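Local structure of putative Oleoyl-[acyl-carrier protein] thioesterase (2OWN) at the interface of chains A and B. The protein probably hydrolyses the thioester bond of fatty acyl-[acyl-carrier protein], as an oleoyl thioesterase of the acyl-ACP thioesterase family, to release free fatty acid. Coordinates in Å, arbitrary orientation; residue numbers count along the deposited sequence, not the author numbering. Chains: chain A/B, Putative Oleoyl-[acyl-carrier protein] thioesterase.

Contact 1: the interface of chains A and B. Residues chain A 16, 22, 36-37, 40; chain B 19-22.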
# COMPACT_ATOMS: atom_id res chain seq x y z
N HIS A 16 -7.37 -0.67 14.55
CA HIS A 16 -7.18 -0.67 13.10
C HIS A 16 -7.79 -1.92 12.47
O HIS A 16 -7.44 -3.03 12.86
CB HIS A 16 -5.69 -0.58 12.72
CG HIS A 16 -5.46 -0.58 11.24
ND1 HIS A 16 -5.59 0.55 10.48
CD2 HIS A 16 -5.18 -1.59 10.37
CE1 HIS A 16 -5.38 0.25 9.21
NE2 HIS A 16 -5.11 -1.04 9.12
N GLU A 22 -4.14 -4.43 2.41
CA GLU A 22 -3.04 -4.49 3.38
C GLU A 22 -2.50 -5.94 3.57
O GLU A 22 -1.52 -6.13 4.29
CB GLU A 22 -3.47 -3.94 4.74
CG GLU A 22 -3.66 -2.44 4.73
CD GLU A 22 -4.26 -1.86 6.00
OE1 GLU A 22 -4.77 -2.60 6.88
OE2 GLU A 22 -4.25 -0.62 6.11
N ASP A 36 3.84 -0.25 8.77
CA ASP A 36 2.91 0.86 8.45
C ASP A 36 1.98 1.22 9.61
O ASP A 36 1.89 2.39 9.98
CB ASP A 36 2.05 0.56 7.20
CG ASP A 36 2.75 0.78 5.87
OD1 ASP A 36 3.73 1.55 5.77
OD2 ASP A 36 2.25 0.20 4.89
N ILE A 37 1.35 0.19 10.19
CA ILE A 37 0.41 0.38 11.32
C ILE A 37 1.14 0.69 12.64
O ILE A 37 0.58 1.43 13.47
CB ILE A 37 -0.66 -0.75 11.44
CG1 ILE A 37 -0.09 -2.09 11.93
CG2 ILE A 37 -1.39 -0.85 10.10
CD1 ILE A 37 -1.15 -3.18 12.06
N LEU A 40 1.98 4.27 12.26
CA LEU A 40 0.70 5.02 12.33
C LEU A 40 0.36 5.37 13.77
O LEU A 40 0.04 6.52 14.06
CB LEU A 40 -0.47 4.22 11.73
CG LEU A 40 -1.87 4.83 11.63
CD1 LEU A 40 -1.88 6.05 10.73
CD2 LEU A 40 -2.85 3.76 11.12
N THR B 19 -4.79 7.07 5.80
CA THR B 19 -3.51 6.98 6.51
C THR B 19 -2.39 7.58 5.67
O THR B 19 -2.55 7.72 4.45
CB THR B 19 -3.14 5.50 6.85
OG1 THR B 19 -2.96 4.75 5.65
CG2 THR B 19 -4.24 4.85 7.69
N TYR B 20 -1.27 7.93 6.32
CA TYR B 20 -0.07 8.48 5.64
C TYR B 20 0.45 7.52 4.53
O TYR B 20 0.87 7.97 3.45
CB TYR B 20 1.06 8.84 6.67
CG TYR B 20 1.75 7.62 7.25
CD1 TYR B 20 1.24 6.96 8.39
CD2 TYR B 20 2.88 7.05 6.59
CE1 TYR B 20 1.85 5.79 8.87
CE2 TYR B 20 3.48 5.88 7.05
CZ TYR B 20 2.96 5.26 8.19
OH TYR B 20 3.56 4.15 8.64
N TYR B 21 0.40 6.20 4.82
CA TYR B 21 0.86 5.14 3.90
C TYR B 21 -0.06 4.91 2.69
O TYR B 21 0.37 4.27 1.73
CB TYR B 21 1.21 3.83 4.63
CG TYR B 21 0.11 3.12 5.39
CD1 TYR B 21 -0.70 2.15 4.76
CD2 TYR B 21 -0.10 3.39 6.76
CE1 TYR B 21 -1.72 1.45 5.49
CE2 TYR B 21 -1.11 2.71 7.51
CZ TYR B 21 -1.91 1.75 6.86
OH TYR B 21 -2.85 1.09 7.60
N GLU B 22 -1.30 5.40 2.76
CA GLU B 22 -2.26 5.40 1.64
C GLU B 22 -2.08 6.66 0.75
O GLU B 22 -2.76 6.79 -0.27
CB GLU B 22 -3.69 5.31 2.16
CG GLU B 22 -4.07 3.93 2.70
CD GLU B 22 -5.42 3.89 3.42
OE1 GLU B 22 -6.06 4.94 3.62
OE2 GLU B 22 -5.84 2.77 3.81
O HOH W 1 -6.39 1.27 6.13
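The short 3-10 helix 20-22 of chain B docks against helix 31-48 of chain A, the long helix of the N-terminal hotdog half, and the equivalent 3-10 turn of that chain. B:Tyr21 reaches across and A:Asp36 lies on its ring. The carboxylate of A:Asp36 is stacked parallel to the B:Tyr21 ring, 6° off, over its CB-CG-CD1 end. A:Asp36 CB lies over the same face, 3.6 Å from the centroid of the B:Tyr21 ring. The opposite face is covered from within chain B by the hydroxyl OG1 of B:Thr19, over the ring centre. The first torsion of B:Tyr21 (chi1 62°) sets the ring between its own backbone N and carbonyl carbon, directed at chain A. At the far end the phenol B:Tyr21 OH donates a hydrogen bond to A:Glu22 OE2, at 2.7 Å. The donor comes from above the carboxylate plane, 44° out of it. The other oxygen, A:Glu22 OE1, receives A:His16 NE2 at 2.8 Å on its syn lone pair, nearly in the imidazole plane. A:His16 therefore helps fix the rotation of the carboxylate that B:Tyr21 meets. A phenylalanine in place of B:Tyr21 would probably leave A:Glu22 OE2 without its phenol donor across the interface. B:Tyr20 meets the same helix at a second point. B:Tyr20 OH donates to the backbone O of A:Asp36 at 2.8 Å, in the carbonyl plane and on a lone pair. The same ring crosses A:Leu40 at a slant, with B:Tyr20 CE1 3.7 Å from A:Leu40 CA. The two methyl branches of A:Leu40 also meet the methyl CG2 of B:Thr19. The carboxylates of A:Glu22 and B:Glu22 approach each other, and water is likely to ease any like-charge repulsion. Water 1 bridges them, 2.8 Å from A:Glu22 OE2 and 2.8 Å from B:Glu22 OE2.

Contact 2: the interface of chains A and B. Residues chain A 24-25, 190, 192-194, 197; chain B 170, 215.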
# COMPACT_ATOMS: atom_id res chain seq x y z
N ASP A 24 -1.53 -10.05 1.90
CA ASP A 24 -0.94 -10.80 0.78
C ASP A 24 -2.02 -11.80 0.30
O ASP A 24 -3.15 -11.81 0.84
CB ASP A 24 0.43 -11.43 1.16
CG ASP A 24 0.36 -12.48 2.29
OD1 ASP A 24 -0.72 -12.99 2.66
OD2 ASP A 24 1.45 -12.79 2.82
N ARG A 25 -1.66 -12.66 -0.65
CA ARG A 25 -2.58 -13.70 -1.20
C ARG A 25 -3.13 -14.76 -0.22
O ARG A 25 -4.12 -15.42 -0.55
CB ARG A 25 -1.98 -14.39 -2.44
CG ARG A 25 -0.66 -15.13 -2.24
CD ARG A 25 -0.24 -15.87 -3.50
NE ARG A 25 -1.15 -16.98 -3.83
CZ ARG A 25 -1.07 -17.77 -4.91
NH1 ARG A 25 -0.12 -17.61 -5.86
NH2 ARG A 25 -1.97 -18.75 -5.07
N ASP A 190 9.63 -10.07 -1.74
CA ASP A 190 9.47 -10.45 -3.17
C ASP A 190 10.73 -11.13 -3.78
O ASP A 190 10.61 -11.83 -4.79
CB ASP A 190 9.01 -9.26 -4.04
CG ASP A 190 8.67 -9.66 -5.46
OD1 ASP A 190 7.80 -10.53 -5.64
OD2 ASP A 190 9.30 -9.12 -6.39
N LEU A 192 12.32 -13.57 -2.39
CA LEU A 192 12.04 -14.99 -2.13
C LEU A 192 10.92 -15.47 -3.10
O LEU A 192 9.99 -14.69 -3.38
CB LEU A 192 11.63 -15.21 -0.67
CG LEU A 192 12.67 -14.81 0.39
CD1 LEU A 192 12.06 -14.72 1.78
CD2 LEU A 192 13.85 -15.79 0.37
N PRO A 193 10.98 -16.74 -3.60
CA PRO A 193 9.95 -17.23 -4.53
C PRO A 193 8.60 -17.49 -3.83
O PRO A 193 8.59 -17.79 -2.62
CB PRO A 193 10.55 -18.54 -5.04
CG PRO A 193 11.33 -19.03 -3.90
CD PRO A 193 11.96 -17.80 -3.30
N ALA A 194 7.50 -17.36 -4.59
CA ALA A 194 6.12 -17.59 -4.09
C ALA A 194 5.93 -18.93 -3.36
O ALA A 194 5.22 -18.98 -2.36
CB ALA A 194 5.08 -17.46 -5.23
N LEU A 197 7.39 -18.54 0.12
CA LEU A 197 6.48 -17.66 0.87
C LEU A 197 5.14 -18.30 1.28
O LEU A 197 4.63 -18.00 2.36
CB LEU A 197 6.22 -16.34 0.11
CG LEU A 197 7.45 -15.46 -0.17
CD1 LEU A 197 7.13 -14.31 -1.13
CD2 LEU A 197 8.06 -14.94 1.15
N PHE B 170 5.02 -10.23 -5.45
CA PHE B 170 4.23 -11.16 -4.62
C PHE B 170 3.07 -10.39 -3.96
O PHE B 170 1.93 -10.84 -4.11
CB PHE B 170 5.08 -11.89 -3.58
CG PHE B 170 4.31 -12.86 -2.75
CD1 PHE B 170 3.93 -14.11 -3.28
CD2 PHE B 170 3.94 -12.54 -1.42
CE1 PHE B 170 3.18 -15.04 -2.51
CE2 PHE B 170 3.19 -13.46 -0.63
CZ PHE B 170 2.81 -14.71 -1.17
N TYR B 215 1.60 -13.12 -11.90
CA TYR B 215 2.86 -13.14 -11.11
C TYR B 215 4.00 -13.69 -11.98
O TYR B 215 3.78 -14.64 -12.75
CB TYR B 215 2.69 -13.97 -9.82
CG TYR B 215 3.94 -14.19 -8.99
CD1 TYR B 215 4.44 -13.18 -8.13
CD2 TYR B 215 4.62 -15.43 -9.05
CE1 TYR B 215 5.63 -13.41 -7.34
CE2 TYR B 215 5.80 -15.67 -8.27
CZ TYR B 215 6.29 -14.66 -7.42
OH TYR B 215 7.42 -14.91 -6.69
O HOH W 2 8.19 -13.20 -4.86
O HOH W 3 0.39 -11.66 -2.17
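Helices 184-191 and 194-198 of chain A, the turn joining them and the loop at A:Asp24 and A:Arg25 receive the 3-10 helix 170-172 and the loop at B:Tyr215 of chain B. B:Phe170 is the main apolar group of chain B here. A:Leu197 lays its CD1 methyl over one face, 3.7 Å from the centroid of the B:Phe170 ring. Water 3 lies over the opposite face, toward the rim. The far end of the ring meets the 24-25 loop. There the CG methylene of A:Arg25 touches CZ of B:Phe170 at 3.7 Å. A:Asp24 approaches the neighbouring CE2 with its CB, and its carboxylate OD2 lies at the ring edge, in plane. B:Phe170 has CG opposite its backbone N (chi1 -179°), which sends the ring toward A:Leu197 and the loop while the backbone N is turned to A:Asp190. B:Phe170 N donates to A:Asp190 OD1 at 2.8 Å, from above the carboxylate plane, 50° out of it. The backbone O of B:Phe170 is joined through water 3 to the backbone N of A:Arg25. Both backbone polar groups of this residue thus have links to chain A. B:Tyr215 lies beside A:Ala194, whose CB touches B:Tyr215 CE2 at 3.6 Å. A:Ala194 N makes a weak hydrogen bond to the phenol OH. A second link runs through water 2, 2.6 Å from B:Tyr215 OH. This water also binds A:Asp190 OD1 and the backbone O atoms of A:Asp190 and A:Leu192. A:Asp190 OD1 therefore serves both the amide of B:Phe170 and water 2, which would help hold its carboxylate in position. The site sits where the C-terminal hotdog halves of the two chains meet, helix 184-191 belonging to that of chain A, with the 24-25 loop of the N-terminal half alongside.

The C-alpha centres of contact 1 and contact 2 are about 21 Å apart along one two-fold symmetric interface. No residue is common to both, but they are neighbours in sequence on chain A: A:Glu22 ends the 3-10 helix used in contact 1, and A:Asp24 and A:Arg25 follow in contact 2. Contact 1 joins N-terminal regions, while contact 2 brings in the C-terminal ones. Each has a twin with the chains exchanged, so both regions of each copy take part in the pairing. This is consistent with a dimer, although the structure alone does not show that it forms in solution.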